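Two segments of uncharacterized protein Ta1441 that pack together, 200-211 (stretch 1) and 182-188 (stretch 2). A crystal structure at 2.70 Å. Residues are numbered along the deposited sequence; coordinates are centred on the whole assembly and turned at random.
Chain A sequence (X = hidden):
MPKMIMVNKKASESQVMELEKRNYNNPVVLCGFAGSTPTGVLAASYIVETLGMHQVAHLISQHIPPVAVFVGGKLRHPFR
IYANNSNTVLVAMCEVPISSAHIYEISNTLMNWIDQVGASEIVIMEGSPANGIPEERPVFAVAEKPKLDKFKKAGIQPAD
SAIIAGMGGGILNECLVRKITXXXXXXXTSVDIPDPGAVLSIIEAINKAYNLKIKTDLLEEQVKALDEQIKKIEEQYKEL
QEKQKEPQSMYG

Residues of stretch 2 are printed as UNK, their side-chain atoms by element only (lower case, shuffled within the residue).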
# COMPACT_ATOMS: atom_id res chain seq x y z
N LEU A 200 24.52 -1.04 -43.94
CA LEU A 200 24.39 -2.20 -44.80
C LEU A 200 24.95 -3.46 -44.17
O LEU A 200 24.28 -4.46 -44.16
CB LEU A 200 25.01 -1.93 -46.14
CG LEU A 200 25.09 -3.17 -47.04
CD1 LEU A 200 23.69 -3.81 -47.32
CD2 LEU A 200 25.80 -2.76 -48.30
N SER A 201 26.14 -3.41 -43.59
CA SER A 201 26.71 -4.60 -42.95
C SER A 201 25.91 -5.20 -41.81
O SER A 201 25.85 -6.46 -41.65
CB SER A 201 28.02 -4.26 -42.35
OG SER A 201 28.85 -3.74 -43.34
N ILE A 202 25.35 -4.29 -40.99
CA ILE A 202 24.55 -4.67 -39.86
C ILE A 202 23.31 -5.36 -40.39
O ILE A 202 22.91 -6.39 -39.85
CB ILE A 202 24.15 -3.45 -38.95
CG1 ILE A 202 24.82 -3.46 -37.56
CG2 ILE A 202 22.65 -3.47 -38.63
CD1 ILE A 202 26.31 -3.38 -37.50
N ILE A 203 22.70 -4.81 -41.46
CA ILE A 203 21.50 -5.42 -42.06
C ILE A 203 21.81 -6.80 -42.65
O ILE A 203 20.97 -7.71 -42.68
CB ILE A 203 20.79 -4.52 -43.16
CG1 ILE A 203 20.12 -3.28 -42.57
CG2 ILE A 203 19.71 -5.28 -43.82
CD1 ILE A 203 19.43 -3.56 -41.32
N GLU A 204 23.01 -6.98 -43.14
CA GLU A 204 23.36 -8.25 -43.70
C GLU A 204 23.61 -9.24 -42.59
O GLU A 204 23.28 -10.41 -42.73
CB GLU A 204 24.61 -8.11 -44.52
CG GLU A 204 24.40 -7.41 -45.83
CD GLU A 204 25.57 -7.63 -46.84
OE1 GLU A 204 26.47 -8.50 -46.59
OE2 GLU A 204 25.55 -6.93 -47.90
N ALA A 205 24.25 -8.77 -41.51
CA ALA A 205 24.40 -9.56 -40.25
C ALA A 205 23.02 -10.09 -39.83
O ALA A 205 22.80 -11.29 -39.72
CB ALA A 205 25.00 -8.71 -39.15
N ILE A 206 22.07 -9.19 -39.69
CA ILE A 206 20.77 -9.63 -39.29
C ILE A 206 20.16 -10.66 -40.24
O ILE A 206 19.55 -11.61 -39.77
CB ILE A 206 19.86 -8.47 -39.13
CG1 ILE A 206 20.28 -7.69 -37.90
CG2 ILE A 206 18.43 -8.94 -38.98
CD1 ILE A 206 19.55 -6.42 -37.86
N ASN A 207 20.33 -10.49 -41.55
CA ASN A 207 19.73 -11.41 -42.52
C ASN A 207 20.39 -12.78 -42.45
O ASN A 207 19.73 -13.79 -42.61
CB ASN A 207 19.78 -10.87 -43.98
CG ASN A 207 18.72 -9.80 -44.26
OD1 ASN A 207 17.62 -9.77 -43.70
ND2 ASN A 207 19.07 -8.91 -45.15
N LYS A 208 21.69 -12.80 -42.21
CA LYS A 208 22.41 -14.04 -42.00
C LYS A 208 22.03 -14.71 -40.68
O LYS A 208 21.99 -15.91 -40.60
CB LYS A 208 23.90 -13.77 -41.98
CG LYS A 208 24.76 -15.02 -42.02
CD LYS A 208 24.92 -15.52 -43.45
CE LYS A 208 25.69 -16.85 -43.59
NZ LYS A 208 25.94 -17.12 -45.11
N ALA A 209 21.78 -13.96 -39.63
CA ALA A 209 21.53 -14.62 -38.37
C ALA A 209 20.10 -15.13 -38.26
O ALA A 209 19.91 -16.20 -37.69
CB ALA A 209 21.87 -13.73 -37.20
N TYR A 210 19.12 -14.39 -38.81
CA TYR A 210 17.70 -14.57 -38.48
C TYR A 210 16.81 -14.70 -39.68
O TYR A 210 15.60 -14.84 -39.56
CB TYR A 210 17.19 -13.40 -37.62
CG TYR A 210 17.86 -13.46 -36.28
CD1 TYR A 210 17.45 -14.40 -35.35
CD2 TYR A 210 18.97 -12.69 -35.99
CE1 TYR A 210 18.08 -14.55 -34.12
CE2 TYR A 210 19.64 -12.83 -34.73
CZ TYR A 210 19.16 -13.77 -33.81
OH TYR A 210 19.77 -13.97 -32.59
N ASN A 211 17.40 -14.65 -40.85
CA ASN A 211 16.66 -14.87 -42.04
C ASN A 211 15.39 -14.04 -42.10
O ASN A 211 14.42 -14.40 -42.73
CB ASN A 211 16.37 -16.34 -42.14
CG ASN A 211 15.87 -16.72 -43.51
OD1 ASN A 211 14.81 -17.37 -43.64
ND2 ASN A 211 16.59 -16.26 -44.56
N UNK A 182 20.19 -12.83 -26.16
CA UNK A 182 20.52 -11.46 -26.51
C UNK A 182 21.88 -11.42 -27.20
O UNK A 182 22.81 -12.03 -26.68
N UNK A 183 21.99 -10.81 -28.38
CA UNK A 183 23.30 -10.51 -28.92
C UNK A 183 23.33 -9.14 -29.39
O UNK A 183 22.32 -8.48 -29.42
c UNK A 183 22.94 -11.76 -31.21
c UNK A 183 23.78 -11.45 -30.01
c UNK A 183 21.78 -12.67 -30.75
c UNK A 183 22.49 -10.47 -31.81
N UNK A 184 24.53 -8.69 -29.71
CA UNK A 184 24.74 -7.42 -30.32
C UNK A 184 25.63 -7.57 -31.58
O UNK A 184 26.51 -8.40 -31.60
o UNK A 184 26.02 -5.45 -30.01
c UNK A 184 25.37 -6.48 -29.30
N UNK A 185 25.35 -6.81 -32.64
CA UNK A 185 26.30 -6.70 -33.74
C UNK A 185 26.89 -5.28 -33.73
O UNK A 185 26.18 -4.28 -33.51
c UNK A 185 25.54 -10.67 -35.44
c UNK A 185 24.23 -10.91 -35.69
c UNK A 185 23.35 -9.88 -35.75
c UNK A 185 25.60 -6.94 -35.07
c UNK A 185 25.96 -9.42 -35.24
c UNK A 185 23.80 -8.59 -35.55
c UNK A 185 25.10 -8.35 -35.27
N UNK A 186 28.21 -5.20 -33.92
CA UNK A 186 28.90 -3.93 -34.03
C UNK A 186 29.70 -3.84 -35.33
O UNK A 186 30.33 -4.81 -35.81
c UNK A 186 30.29 -2.24 -32.90
c UNK A 186 29.13 -3.91 -31.51
c UNK A 186 29.84 -3.67 -32.85
c UNK A 186 29.30 -5.34 -30.94
N UNK A 187 29.67 -2.66 -35.93
CA UNK A 187 30.36 -2.48 -37.18
C UNK A 187 31.16 -1.18 -37.14
O UNK A 187 30.69 -0.23 -36.63
o UNK A 187 30.06 -2.90 -39.52
c UNK A 187 28.64 -1.22 -38.54
c UNK A 187 29.36 -2.55 -38.34
N UNK A 188 32.39 -1.16 -37.64
CA UNK A 188 33.11 0.10 -37.63
C UNK A 188 32.41 1.12 -38.51
O UNK A 188 31.96 0.79 -39.60
c UNK A 188 33.10 -2.20 -38.40
c UNK A 188 34.49 -1.71 -38.45
c UNK A 188 34.47 -0.25 -38.24

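Stretch 1 is helical from Leu200 to Tyr210, and stretch 2 is a β-strand that runs nearly antiparallel to it, at 150° between their N-to-C directions, with the axes approaching to 8.5 Å. The strand alternates in the usual way, so that every second side chain faces the helix.

Position 182 has backbone atoms and nothing more. With no CB it has no side chain to point, and it makes no contact with the helix. It is Gly182.

Position 183 carries four carbons, forked at the second: a CB, a branch carbon and two terminal methyls. Its CA-to-CB bond points toward the helix, and one methyl lies 3.0 Å from Tyr210 OH, near the plane of the tyrosine ring and at its edge. The fork at the second carbon, with no heteroatom, identifies Leu183, and the methyl is CD1. The approach is tight for a carbon and a hydroxyl oxygen; that hydroxyl is hydrogen-bonded elsewhere in the structure.

Position 184 has one carbon followed by one oxygen. The oxygen stays 7.8 Å from Ile202 CD1, out of contact with the helix. A lone carbon and oxygen make this Ser184, whose hydroxyl finds its hydrogen bond elsewhere.

At position 185 a single carbon leads to a ring of six carbons, with no oxygen attached. The ring reaches in among Ala205, Ile206 and Ala209, while Ile202 CG1 lies 4.3 Å from the CB of this position. A six-carbon ring without a hydroxyl is that of Phe185. Ala205 CB sits over one face of the ring, 3.8 Å from its centroid and only 10° off the normal, a CH-π contact. Ala209 CB meets the ring edge, 4.0 Å from Phe185 CZ, and Ile206 CG1 comes to 4.3 Å from Phe185 CD2.

Position 186 has four carbons, forked at the first, with one arm two carbons long. Its CA-to-CB bond points away from the helix, and what contact it makes is through its backbone, with C 4.1 Å from Ile202 CD1. This is Ile186.

Position 187 bears one carbon carrying an oxygen and a methyl, and CB lies 3.3 Å from Ile202 CD1. The β-branch with one oxygen and one carbon gives Thr187. Its OG1 is 3.7 Å from Ser201 CB, but its hydrogen bond is made elsewhere.

Position 188 has three carbons that close a ring onto the backbone nitrogen. The ring carbon bonded to the nitrogen is 6.7 Å from Ser201 OG, out of contact; the closed ring is that of Pro188.

The contact is thus held by packing, with no hydrogen bond between the stretches and 364 Å² buried in all. Phe185 is its centre, contributing 97 Å², the largest share of any residue. The small side chains of Ala205 and Ala209, one helical turn apart, meet its ring at a face and at the edge. Leu183 against Tyr210, and Thr187 against Ser201 and Ile202, extend the contact along the strand.

Stretch 2 182-188: GLSFITP
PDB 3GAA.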